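Local coordinates for protein collagen adhesin (Enterococcus faecalis, PDB 2OKM) that probably helps the bacterium adhere to host tissue by binding collagen, this chain being the collagen-binding subdomain of a cell-wall-attached surface protein, at residues Q19-L24 against R105-I110. Sequence-based numbering, arbitrary orientation.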
ATOM      1  N   GLN A  19     -15.962  -8.292  -0.449  1.00 17.71           N
ATOM      2  CA  GLN A  19     -14.535  -8.000  -0.463  1.00 16.90           C
ATOM      3  C   GLN A  19     -14.306  -6.502  -0.360  1.00 15.71           C
ATOM      4  O   GLN A  19     -15.127  -5.704  -0.813  1.00 15.81           O
ATOM      5  CB  GLN A  19     -13.863  -8.510  -1.748  1.00 20.08           C
ATOM      6  CG  GLN A  19     -13.404  -9.960  -1.697  1.00 23.93           C
ATOM      7  CD  GLN A  19     -12.516 -10.337  -2.874  1.00 25.90           C
ATOM      8  OE1 GLN A  19     -11.927 -11.415  -2.901  1.00 29.16           O
ATOM      9  NE2 GLN A  19     -12.418  -9.446  -3.853  1.00 27.18           N
ATOM     10  N   VAL A  20     -13.194  -6.128   0.259  1.00 14.09           N
ATOM     11  CA  VAL A  20     -12.831  -4.727   0.375  1.00 12.87           C
ATOM     12  C   VAL A  20     -11.607  -4.563  -0.514  1.00 12.31           C
ATOM     13  O   VAL A  20     -10.680  -5.373  -0.449  1.00 11.05           O
ATOM     14  CB  VAL A  20     -12.441  -4.334   1.816  1.00 13.78           C
ATOM     15  CG1 VAL A  20     -11.999  -2.878   1.848  1.00 14.68           C
ATOM     16  CG2 VAL A  20     -13.621  -4.541   2.754  1.00 14.28           C
ATOM     17  N   ARG A  21     -11.622  -3.543  -1.370  1.00 10.64           N
ATOM     18  CA  ARG A  21     -10.482  -3.276  -2.240  1.00 11.50           C
ATOM     19  C   ARG A  21      -9.673  -2.168  -1.580  1.00 11.47           C
ATOM     20  O   ARG A  21     -10.208  -1.102  -1.274  1.00 13.28           O
ATOM     21  CB  ARG A  21     -10.933  -2.814  -3.629  1.00 12.78           C
ATOM     22  CG  ARG A  21     -11.844  -3.778  -4.373  1.00 14.92           C
ATOM     23  CD  ARG A  21     -11.841  -3.445  -5.864  1.00 19.10           C
ATOM     24  NE  ARG A  21     -12.082  -2.024  -6.109  1.00 22.06           N
ATOM     25  CZ  ARG A  21     -11.776  -1.397  -7.242  1.00 22.20           C
ATOM     26  NH1 ARG A  21     -11.214  -2.064  -8.242  1.00 24.60           N
ATOM     27  NH2 ARG A  21     -12.029  -0.101  -7.377  1.00 23.10           N
ATOM     28  N   TRP A  22      -8.390  -2.425  -1.347  1.00  9.41           N
ATOM     29  CA  TRP A  22      -7.523  -1.443  -0.710  1.00 10.28           C
ATOM     30  C   TRP A  22      -6.467  -0.926  -1.675  1.00  9.01           C
ATOM     31  O   TRP A  22      -6.087  -1.614  -2.627  1.00  9.20           O
ATOM     32  CB  TRP A  22      -6.838  -2.050   0.525  1.00  8.83           C
ATOM     33  CG  TRP A  22      -7.758  -2.269   1.700  1.00  9.88           C
ATOM     34  CD1 TRP A  22      -8.243  -3.465   2.155  1.00 11.23           C
ATOM     35  CD2 TRP A  22      -8.309  -1.262   2.558  1.00 11.52           C
ATOM     36  NE1 TRP A  22      -9.058  -3.262   3.243  1.00 12.51           N
ATOM     37  CE2 TRP A  22      -9.115  -1.918   3.515  1.00 11.78           C
ATOM     38  CE3 TRP A  22      -8.193   0.137   2.617  1.00  9.51           C
ATOM     39  CZ2 TRP A  22      -9.815  -1.227   4.514  1.00 10.37           C
ATOM     40  CZ3 TRP A  22      -8.888   0.827   3.614  1.00 11.62           C
ATOM     41  CH2 TRP A  22      -9.685   0.140   4.551  1.00 11.18           C
ATOM     42  N   PHE A  23      -6.011   0.298  -1.431  1.00  9.18           N
ATOM     43  CA  PHE A  23      -5.002   0.919  -2.280  1.00  8.84           C
ATOM     44  C   PHE A  23      -3.946   1.645  -1.457  1.00  9.00           C
ATOM     45  O   PHE A  23      -4.276   2.472  -0.602  1.00  9.31           O
ATOM     46  CB  PHE A  23      -5.644   1.950  -3.219  1.00  8.75           C
ATOM     47  CG  PHE A  23      -6.769   1.410  -4.063  1.00 10.78           C
ATOM     48  CD1 PHE A  23      -8.028   1.191  -3.518  1.00 12.08           C
ATOM     49  CD2 PHE A  23      -6.572   1.150  -5.417  1.00 10.85           C
ATOM     50  CE1 PHE A  23      -9.080   0.718  -4.307  1.00 12.71           C
ATOM     51  CE2 PHE A  23      -7.618   0.677  -6.217  1.00 11.75           C
ATOM     52  CZ  PHE A  23      -8.872   0.464  -5.658  1.00 11.72           C
ATOM     53  N   LEU A  24      -2.681   1.330  -1.716  1.00  9.16           N
ATOM     54  CA  LEU A  24      -1.575   2.003  -1.048  1.00  8.29           C
ATOM     55  C   LEU A  24      -0.974   2.862  -2.157  1.00  9.23           C
ATOM     56  O   LEU A  24      -0.418   2.342  -3.119  1.00 10.38           O
ATOM     57  CB  LEU A  24      -0.551   0.988  -0.534  1.00  9.43           C
ATOM     58  CG  LEU A  24      -1.114  -0.117   0.365  1.00  9.06           C
ATOM     59  CD1 LEU A  24       0.031  -1.008   0.805  1.00 10.44           C
ATOM     60  CD2 LEU A  24      -1.826   0.472   1.581  1.00  9.07           C
ATOM     61  N   ARG A 105      -2.372  -2.580  -5.035  1.00  9.35           N
ATOM     62  CA  ARG A 105      -3.753  -3.011  -4.919  1.00  9.56           C
ATOM     63  C   ARG A 105      -3.809  -4.388  -4.278  1.00  9.47           C
ATOM     64  O   ARG A 105      -3.034  -5.273  -4.625  1.00 10.15           O
ATOM     65  CB  ARG A 105      -4.412  -3.091  -6.304  1.00  9.70           C
ATOM     66  CG  ARG A 105      -4.663  -1.748  -6.991  1.00 10.59           C
ATOM     67  CD  ARG A 105      -5.305  -1.968  -8.359  1.00 10.40           C
ATOM     68  NE  ARG A 105      -5.757  -0.722  -8.978  1.00 11.48           N
ATOM     69  CZ  ARG A 105      -4.955   0.177  -9.544  1.00 13.13           C
ATOM     70  NH1 ARG A 105      -3.644  -0.020  -9.584  1.00 11.38           N
ATOM     71  NH2 ARG A 105      -5.469   1.285 -10.066  1.00 13.84           N
ATOM     72  N   TYR A 106      -4.717  -4.557  -3.325  1.00  9.44           N
ATOM     73  CA  TYR A 106      -4.917  -5.850  -2.689  1.00  9.23           C
ATOM     74  C   TYR A 106      -6.314  -5.865  -2.108  1.00  9.79           C
ATOM     75  O   TYR A 106      -6.925  -4.814  -1.909  1.00 10.15           O
ATOM     76  CB  TYR A 106      -3.861  -6.121  -1.604  1.00  9.68           C
ATOM     77  CG  TYR A 106      -3.943  -5.244  -0.376  1.00 10.30           C
ATOM     78  CD1 TYR A 106      -4.738  -5.603   0.717  1.00  9.31           C
ATOM     79  CD2 TYR A 106      -3.209  -4.058  -0.298  1.00 10.54           C
ATOM     80  CE1 TYR A 106      -4.795  -4.803   1.857  1.00 11.21           C
ATOM     81  CE2 TYR A 106      -3.261  -3.251   0.835  1.00 10.18           C
ATOM     82  CZ  TYR A 106      -4.054  -3.629   1.908  1.00 10.01           C
ATOM     83  OH  TYR A 106      -4.109  -2.833   3.028  1.00 12.80           O
ATOM     84  N   THR A 107      -6.830  -7.058  -1.846  1.00 10.13           N
ATOM     85  CA  THR A 107      -8.167  -7.170  -1.293  1.00 10.23           C
ATOM     86  C   THR A 107      -8.175  -7.938   0.006  1.00 11.35           C
ATOM     87  O   THR A 107      -7.211  -8.615   0.360  1.00 11.05           O
ATOM     88  CB  THR A 107      -9.118  -7.909  -2.251  1.00 10.98           C
ATOM     89  OG1 THR A 107      -8.546  -9.174  -2.607  1.00 12.75           O
ATOM     90  CG2 THR A 107      -9.363  -7.087  -3.503  1.00 10.85           C
ATOM     91  N   SER A 108      -9.280  -7.804   0.720  1.00 12.14           N
ATOM     92  CA  SER A 108      -9.485  -8.530   1.952  1.00 13.44           C
ATOM     93  C   SER A 108     -10.895  -9.056   1.853  1.00 13.62           C
ATOM     94  O   SER A 108     -11.766  -8.409   1.271  1.00 13.65           O
ATOM     95  CB  SER A 108      -9.335  -7.619   3.163  1.00 14.72           C
ATOM     96  OG  SER A 108      -7.973  -7.282   3.334  1.00 19.31           O
ATOM     97  N   THR A 109     -11.107 -10.248   2.388  1.00 13.35           N
ATOM     98  CA  THR A 109     -12.425 -10.857   2.376  1.00 14.47           C
ATOM     99  C   THR A 109     -13.177 -10.363   3.601  1.00 13.83           C
ATOM    100  O   THR A 109     -12.617 -10.301   4.696  1.00 14.01           O
ATOM    101  CB  THR A 109     -12.320 -12.396   2.432  1.00 15.26           C
ATOM    102  OG1 THR A 109     -11.654 -12.871   1.255  1.00 17.98           O
ATOM    103  CG2 THR A 109     -13.704 -13.023   2.522  1.00 17.22           C
ATOM    104  N   ILE A 110     -14.438  -9.996   3.407  1.00 14.08           N
ATOM    105  CA  ILE A 110     -15.268  -9.517   4.501  1.00 13.46           C
ATOM    106  C   ILE A 110     -15.854 -10.726   5.221  1.00 14.00           C
ATOM    107  O   ILE A 110     -16.481 -11.581   4.601  1.00 15.16           O
ATOM    108  CB  ILE A 110     -16.412  -8.632   3.973  1.00 14.13           C
ATOM    109  CG1 ILE A 110     -15.828  -7.397   3.279  1.00 14.34           C
ATOM    110  CG2 ILE A 110     -17.329  -8.232   5.118  1.00 15.11           C
ATOM    111  CD1 ILE A 110     -16.860  -6.525   2.580  1.00 14.99           C
TER
HETATM  112  O   HOH W   1     -12.753 -13.421  -1.041  1.00 21.69           O
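Val-20 and Ser-108 exchange backbone hydrogen bonds, as do Trp-22 and Tyr-106, zipping strand 19-26 to strand 101-110 as antiparallel neighbours in one of the two sheets of this beta-sandwich adhesin domain. The bond from Val-20 N to Ser-108 O measures 2.9 Å, whereas that from Tyr-106 N to Trp-22 O is weak at 3.3 Å. Beside the non-hydrogen-bonded pair Arg-21 and Thr-107, Thr-107 CA makes a CA-H...O contact with the carbonyl before its partner, Val-20 O, at 3.2 Å.

The buried face carries Val-20, Trp-22, Ser-108 and Tyr-106, and its centre is aromatic. Tyr-106 CG sits between its backbone N and carbonyl carbon (chi1 68°). Trp-22 CB lies over one face of the Tyr-106 ring, a CH-pi contact 3.7 Å from the centroid. The five-membered ring of Trp-22 is offset from the tyrosine, its plane tilted by 27°, leaving little overlap. Leu-24 CG, its branch point, meets the tyrosine edge in the ring plane, near CE2. Broad Trp-22 and Tyr-106 suit a face that packs against strand 119-128 of the other sheet, while small Ser-108 sets OG beside the indole edge, near CD1. Buried polar tips are hydrogen-bonded: Trp-22 NE1 to Gln-47 and Tyr-106 OH to Lys-9 within the same sheet, Ser-108 OG to Gln-43 of the other. Farther along, Val-20 CG2 meets Ile-110 CG1 at 3.6 Å, a purely apolar contact of beta-branched residues.

The opposite face, with Gln-19, Arg-21, Phe-23, Arg-105, Thr-107 and Thr-109, is partly exposed, so polar and charged ends can reach solvent and neighbouring groups. The extended Arg-105 chain brings NE to the edge of the Phe-23 ring, 3.6 Å from CE2, with guanidinium and ring planes 77° apart. Arg-21 is held instead by a salt bridge to Asp-12. At the far end Thr-109 OG1, also hydrogen-bonded to Asn-50 ND2, shares a water with Gln-19: the water donates to Gln-19 OE1 at 2.9 Å and lies 2.6 Å from Thr-109 OG1.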